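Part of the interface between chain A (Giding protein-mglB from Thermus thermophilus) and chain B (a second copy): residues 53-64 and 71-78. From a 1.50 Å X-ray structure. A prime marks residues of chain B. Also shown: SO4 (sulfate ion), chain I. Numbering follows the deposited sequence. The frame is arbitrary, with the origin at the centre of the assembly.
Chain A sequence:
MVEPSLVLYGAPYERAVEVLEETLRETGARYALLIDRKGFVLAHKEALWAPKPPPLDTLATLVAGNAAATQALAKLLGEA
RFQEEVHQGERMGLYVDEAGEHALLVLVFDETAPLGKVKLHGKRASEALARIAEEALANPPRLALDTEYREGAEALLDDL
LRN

Chain A 53-64: PPPLDTLATLVA
Chain B, residues 71-78: QALAKLLG

Two helices from two copies of the same protein pack nearly antiparallel, and the join is made by apolar shape alone: no hydrogen bond crosses between the stretches. In chain A, Pro53 and Pro54 run extended (phi/psi -77/166 and -70/166), Pro55 takes the N-cap position at -51/118, and helix 56-64 follows, its first turn closed by Leu59 N to Pro55 O at 3.0 Å. In chain B, helix 71-76 ends as Leu77′ turns to -90/10 and Gly78′ to 81/14, a positive phi that favours glycine. The axes approach to 9.8 Å, with 156° between their N-to-C directions. Two CA pairs set the register: Leu62 CA to Leu73′ CA at 6.2 Å and Pro54 CA to Leu76′ CA at 6.7 Å.

Leu76′ is the principal bump. Its CB points toward chain A. With chi1 t and chi2 p, both its methyls pack against Thr58 CG2, CD1 at 3.9 Å and CD2 at 4.0 Å; CD1 also lies 4.1 Å from Pro55 CG. CD2 presses on the helix backbone itself, 3.5 Å from Leu59 CA and 3.8 Å from Leu59 CB, and lies 4.2 Å from Leu62 CD1. The hollow is thus lined by the proline lead-in and one face of the following helix. Pro54 closes its proline end: its CB lies 3.9 Å from Leu76′ CG and 3.7 Å from Leu76′ O, while Pro54 CG meets Leu77′ CD2 at 4.2 Å.

The answering bump is Leu62, pointing toward chain B with chi1 m and chi2 t. It enters beside Ala72′, whose small side chain also points across; Leu62 CD2 is 4.1 Å from Ala72′ CB, and Leu62 CD1 is 4.0 Å from Ala72′ C. Beside this small side chain, Leu62 comes close to the opposing backbone.

Leu73′ fills the next space. Its CA-to-CB bond points sideways, but the side chain bends inward, with chi1 off the wells at -94° and chi2 t. This brings CD2 among three residues: 3.5 Å from Leu62 CB, 3.8 Å from Leu59 CD1 and 4.0 Å from Val63 CG2. Leu59 (chi1 t, chi2 p) likewise starts sideways and ends nearer the partner, while Val63 keeps chi1 t.

Lys75′ is out of reach of chain A; with chi angles m, t, t, m, its NZ hydrogen-bonds O4 of a sulfate, probably from the crystallisation liquor, at 2.9 Å. The contact's rule is interdigitation: leucines from both chains fill spaces lined by proline, alanine, threonine, valine, other leucines and the backbone at Leu59 and Ala72′, burying 418 Å² in all.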

ATOM      1  N   PRO A  53     -13.850  -2.527 -19.837  1.00 17.47           N
ATOM      2  CA  PRO A  53     -13.269  -2.529 -18.493  1.00 15.95           C
ATOM      3  C   PRO A  53     -12.038  -1.648 -18.380  1.00 15.75           C
ATOM      4  O   PRO A  53     -11.486  -1.201 -19.386  1.00 17.38           O
ATOM      5  CB  PRO A  53     -12.906  -3.994 -18.288  1.00 15.86           C
ATOM      6  CG  PRO A  53     -12.464  -4.399 -19.665  1.00 17.09           C
ATOM      7  CD  PRO A  53     -13.547  -3.786 -20.544  1.00 16.34           C
ATOM      8  N   PRO A  54     -11.611  -1.358 -17.146  1.00 16.00           N
ATOM      9  CA  PRO A  54     -10.410  -0.533 -17.000  1.00 16.28           C
ATOM     10  C   PRO A  54      -9.299  -1.475 -17.467  1.00 15.07           C
ATOM     11  O   PRO A  54      -9.532  -2.678 -17.608  1.00 16.00           O
ATOM     12  CB  PRO A  54     -10.362  -0.266 -15.497  1.00 17.99           C
ATOM     13  CG  PRO A  54     -10.994  -1.505 -14.916  1.00 18.75           C
ATOM     14  CD  PRO A  54     -12.177  -1.712 -15.833  1.00 17.31           C
ATOM     15  N   PRO A  55      -8.090  -0.958 -17.732  1.00 14.18           N
ATOM     16  CA  PRO A  55      -7.026  -1.865 -18.179  1.00 14.01           C
ATOM     17  C   PRO A  55      -6.877  -3.066 -17.247  1.00 13.27           C
ATOM     18  O   PRO A  55      -6.548  -2.922 -16.072  1.00 13.62           O
ATOM     19  CB  PRO A  55      -5.786  -0.964 -18.213  1.00 14.59           C
ATOM     20  CG  PRO A  55      -6.120   0.136 -17.248  1.00 17.46           C
ATOM     21  CD  PRO A  55      -7.572   0.405 -17.534  1.00 15.63           C
ATOM     22  N   LEU A  56      -7.110  -4.255 -17.791  1.00 13.41           N
ATOM     23  CA  LEU A  56      -7.062  -5.482 -17.008  1.00 13.46           C
ATOM     24  C   LEU A  56      -5.705  -5.859 -16.441  1.00 12.43           C
ATOM     25  O   LEU A  56      -5.627  -6.425 -15.351  1.00 13.92           O
ATOM     26  CB  LEU A  56      -7.626  -6.644 -17.832  1.00 13.08           C
ATOM     27  CG  LEU A  56      -9.085  -6.461 -18.266  1.00 14.43           C
ATOM     28  CD1 LEU A  56      -9.528  -7.684 -19.052  1.00 16.47           C
ATOM     29  CD2 LEU A  56      -9.979  -6.255 -17.047  1.00 15.86           C
ATOM     30  N   ASP A  57      -4.629  -5.565 -17.164  1.00 13.17           N
ATOM     31  CA  ASP A  57      -3.312  -5.891 -16.641  1.00 13.56           C
ATOM     32  C   ASP A  57      -3.039  -5.003 -15.431  1.00 12.26           C
ATOM     33  O   ASP A  57      -2.430  -5.432 -14.458  1.00 11.78           O
ATOM     34  CB  ASP A  57      -2.242  -5.688 -17.716  1.00 18.05           C
ATOM     35  CG  ASP A  57      -2.434  -6.613 -18.899  1.00 25.93           C
ATOM     36  OD1 ASP A  57      -2.689  -7.816 -18.673  1.00 27.32           O
ATOM     37  OD2 ASP A  57      -2.324  -6.142 -20.052  1.00 31.46           O
ATOM     38  N   THR A  58      -3.507  -3.763 -15.501  1.00 12.35           N
ATOM     39  CA  THR A  58      -3.335  -2.815 -14.407  1.00 11.34           C
ATOM     40  C   THR A  58      -4.110  -3.321 -13.193  1.00 12.34           C
ATOM     41  O   THR A  58      -3.591  -3.348 -12.073  1.00 12.10           O
ATOM     42  CB  THR A  58      -3.844  -1.432 -14.827  1.00 13.21           C
ATOM     43  OG1 THR A  58      -3.130  -1.015 -16.001  1.00 15.20           O
ATOM     44  CG2 THR A  58      -3.637  -0.412 -13.717  1.00 14.34           C
ATOM     45  N   LEU A  59      -5.351  -3.732 -13.426  1.00 11.34           N
ATOM     46  CA  LEU A  59      -6.191  -4.258 -12.357  1.00 10.84           C
ATOM     47  C   LEU A  59      -5.513  -5.465 -11.706  1.00 10.54           C
ATOM     48  O   LEU A  59      -5.411  -5.548 -10.481  1.00 11.68           O
ATOM     49  CB  LEU A  59      -7.555  -4.667 -12.921  1.00 11.49           C
ATOM     50  CG  LEU A  59      -8.497  -5.429 -11.987  1.00 12.24           C
ATOM     51  CD1 LEU A  59      -8.828  -4.572 -10.780  1.00 14.17           C
ATOM     52  CD2 LEU A  59      -9.770  -5.802 -12.740  1.00 12.94           C
ATOM     53  N   ALA A  60      -5.041  -6.392 -12.529  1.00  9.74           N
ATOM     54  CA  ALA A  60      -4.396  -7.599 -12.035  1.00  9.46           C
ATOM     55  C   ALA A  60      -3.153  -7.293 -11.200  1.00 11.62           C
ATOM     56  O   ALA A  60      -2.938  -7.885 -10.146  1.00 11.82           O
ATOM     57  CB  ALA A  60      -4.039  -8.515 -13.207  1.00 12.34           C
ATOM     58  N   THR A  61      -2.331  -6.367 -11.674  1.00 11.65           N
ATOM     59  CA  THR A  61      -1.123  -6.009 -10.948  1.00 12.61           C
ATOM     60  C   THR A  61      -1.459  -5.419  -9.578  1.00 11.39           C
ATOM     61  O   THR A  61      -0.817  -5.756  -8.580  1.00 12.45           O
ATOM     62  CB  THR A  61      -0.281  -5.023 -11.780  1.00 12.27           C
ATOM     63  OG1 THR A  61       0.197  -5.700 -12.949  1.00 14.25           O
ATOM     64  CG2 THR A  61       0.916  -4.511 -10.986  1.00 13.87           C
ATOM     65  N   LEU A  62      -2.471  -4.558  -9.523  1.00 11.28           N
ATOM     66  CA  LEU A  62      -2.864  -3.953  -8.252  1.00  9.50           C
ATOM     67  C   LEU A  62      -3.497  -4.983  -7.320  1.00 12.23           C
ATOM     68  O   LEU A  62      -3.294  -4.930  -6.111  1.00 11.80           O
ATOM     69  CB  LEU A  62      -3.812  -2.773  -8.490  1.00 11.03           C
ATOM     70  CG  LEU A  62      -3.137  -1.551  -9.129  1.00 11.29           C
ATOM     71  CD1 LEU A  62      -4.165  -0.476  -9.412  1.00 11.67           C
ATOM     72  CD2 LEU A  62      -2.041  -1.020  -8.208  1.00 11.84           C
ATOM     73  N   VAL A  63      -4.255  -5.926  -7.872  1.00 12.24           N
ATOM     74  CA  VAL A  63      -4.857  -6.962  -7.034  1.00 12.33           C
ATOM     75  C   VAL A  63      -3.752  -7.825  -6.420  1.00 12.64           C
ATOM     76  O   VAL A  63      -3.808  -8.180  -5.242  1.00 12.61           O
ATOM     77  CB  VAL A  63      -5.807  -7.865  -7.849  1.00 10.14           C
ATOM     78  CG1 VAL A  63      -6.169  -9.122  -7.052  1.00 14.62           C
ATOM     79  CG2 VAL A  63      -7.066  -7.091  -8.199  1.00 13.36           C
ATOM     80  N   ALA A  64      -2.749  -8.170  -7.221  1.00 12.05           N
ATOM     81  CA  ALA A  64      -1.638  -8.976  -6.729  1.00 13.25           C
ATOM     82  C   ALA A  64      -0.892  -8.202  -5.643  1.00 13.12           C
ATOM     83  O   ALA A  64      -0.472  -8.774  -4.638  1.00 13.91           O
ATOM     84  CB  ALA A  64      -0.688  -9.323  -7.873  1.00 14.11           C
TER
ATOM     85  N   GLN B  71      -6.359   2.631  -2.280  1.00 13.69           N
ATOM     86  CA  GLN B  71      -6.915   3.719  -3.071  1.00 13.48           C
ATOM     87  C   GLN B  71      -6.529   3.687  -4.549  1.00 13.08           C
ATOM     88  O   GLN B  71      -7.239   4.243  -5.380  1.00 13.98           O
ATOM     89  CB  GLN B  71      -6.576   5.065  -2.424  1.00 15.36           C
ATOM     90  CG  GLN B  71      -7.404   5.272  -1.156  1.00 15.53           C
ATOM     91  CD  GLN B  71      -7.237   6.633  -0.524  1.00 17.99           C
ATOM     92  OE1 GLN B  71      -7.048   7.632  -1.213  1.00 21.40           O
ATOM     93  NE2 GLN B  71      -7.336   6.682   0.800  1.00 17.45           N
ATOM     94  N   ALA B  72      -5.424   3.027  -4.885  1.00 14.55           N
ATOM     95  CA  ALA B  72      -5.026   2.926  -6.291  1.00 14.06           C
ATOM     96  C   ALA B  72      -6.072   2.062  -7.005  1.00 13.83           C
ATOM     97  O   ALA B  72      -6.577   2.424  -8.075  1.00 13.90           O
ATOM     98  CB  ALA B  72      -3.642   2.294  -6.407  1.00 16.20           C
ATOM     99  N   LEU B  73      -6.394   0.921  -6.400  1.00 13.61           N
ATOM    100  CA  LEU B  73      -7.399   0.013  -6.948  1.00 13.08           C
ATOM    101  C   LEU B  73      -8.739   0.731  -7.031  1.00 11.79           C
ATOM    102  O   LEU B  73      -9.458   0.608  -8.021  1.00 12.50           O
ATOM    103  CB  LEU B  73      -7.561  -1.218  -6.053  1.00 15.65           C
ATOM    104  CG  LEU B  73      -6.767  -2.490  -6.342  1.00 18.40           C
ATOM    105  CD1 LEU B  73      -6.986  -3.480  -5.207  1.00 17.30           C
ATOM    106  CD2 LEU B  73      -7.218  -3.091  -7.671  1.00 17.92           C
ATOM    107  N   ALA B  74      -9.076   1.477  -5.983  1.00 11.41           N
ATOM    108  CA  ALA B  74     -10.339   2.201  -5.954  1.00 11.33           C
ATOM    109  C   ALA B  74     -10.427   3.175  -7.122  1.00 11.79           C
ATOM    110  O   ALA B  74     -11.426   3.203  -7.843  1.00 12.20           O
ATOM    111  CB  ALA B  74     -10.485   2.950  -4.636  1.00 12.62           C
ATOM    112  N   LYS B  75      -9.376   3.970  -7.302  1.00 13.41           N
ATOM    113  CA  LYS B  75      -9.337   4.955  -8.378  1.00 13.69           C
ATOM    114  C   LYS B  75      -9.484   4.293  -9.741  1.00 13.84           C
ATOM    115  O   LYS B  75     -10.173   4.810 -10.625  1.00 14.62           O
ATOM    116  CB  LYS B  75      -8.025   5.743  -8.329  1.00 14.28           C
ATOM    117  CG  LYS B  75      -7.864   6.640  -7.108  1.00 18.37           C
ATOM    118  CD  LYS B  75      -6.496   7.308  -7.111  1.00 21.39           C
ATOM    119  CE  LYS B  75      -6.232   8.078  -5.827  1.00 23.50           C
ATOM    120  NZ  LYS B  75      -7.161   9.225  -5.646  1.00 26.89           N
ATOM    121  N   LEU B  76      -8.835   3.146  -9.910  1.00 12.86           N
ATOM    122  CA  LEU B  76      -8.904   2.427 -11.179  1.00 12.38           C
ATOM    123  C   LEU B  76     -10.346   2.044 -11.490  1.00 13.38           C
ATOM    124  O   LEU B  76     -10.754   2.022 -12.657  1.00 14.64           O
ATOM    125  CB  LEU B  76      -8.041   1.164 -11.122  1.00 12.38           C
ATOM    126  CG  LEU B  76      -7.978   0.366 -12.427  1.00 13.56           C
ATOM    127  CD1 LEU B  76      -7.213   1.176 -13.478  1.00 15.12           C
ATOM    128  CD2 LEU B  76      -7.284  -0.964 -12.193  1.00 14.83           C
ATOM    129  N   LEU B  77     -11.113   1.747 -10.444  1.00 14.36           N
ATOM    130  CA  LEU B  77     -12.513   1.366 -10.605  1.00 15.56           C
ATOM    131  C   LEU B  77     -13.456   2.569 -10.573  1.00 15.62           C
ATOM    132  O   LEU B  77     -14.674   2.407 -10.494  1.00 17.61           O
ATOM    133  CB  LEU B  77     -12.912   0.349  -9.528  1.00 14.29           C
ATOM    134  CG  LEU B  77     -12.140  -0.974  -9.547  1.00 14.15           C
ATOM    135  CD1 LEU B  77     -12.684  -1.898  -8.468  1.00 16.91           C
ATOM    136  CD2 LEU B  77     -12.259  -1.626 -10.922  1.00 16.82           C
ATOM    137  N   GLY B  78     -12.889   3.772 -10.625  1.00 15.53           N
ATOM    138  CA  GLY B  78     -13.693   4.984 -10.630  1.00 16.16           C
ATOM    139  C   GLY B  78     -14.201   5.465  -9.285  1.00 16.51           C
ATOM    140  O   GLY B  78     -15.080   6.326  -9.222  1.00 18.93           O
TER
HETATM  141  S   SO4 I1307      -6.662  11.823  -8.273  1.00 39.45           S
HETATM  142  O1  SO4 I1307      -8.050  11.964  -8.754  1.00 41.49           O
HETATM  143  O2  SO4 I1307      -5.748  12.511  -9.204  1.00 40.14           O
HETATM  144  O3  SO4 I1307      -6.545  12.427  -6.933  1.00 41.47           O
HETATM  145  O4  SO4 I1307      -6.308  10.392  -8.207  1.00 41.02           O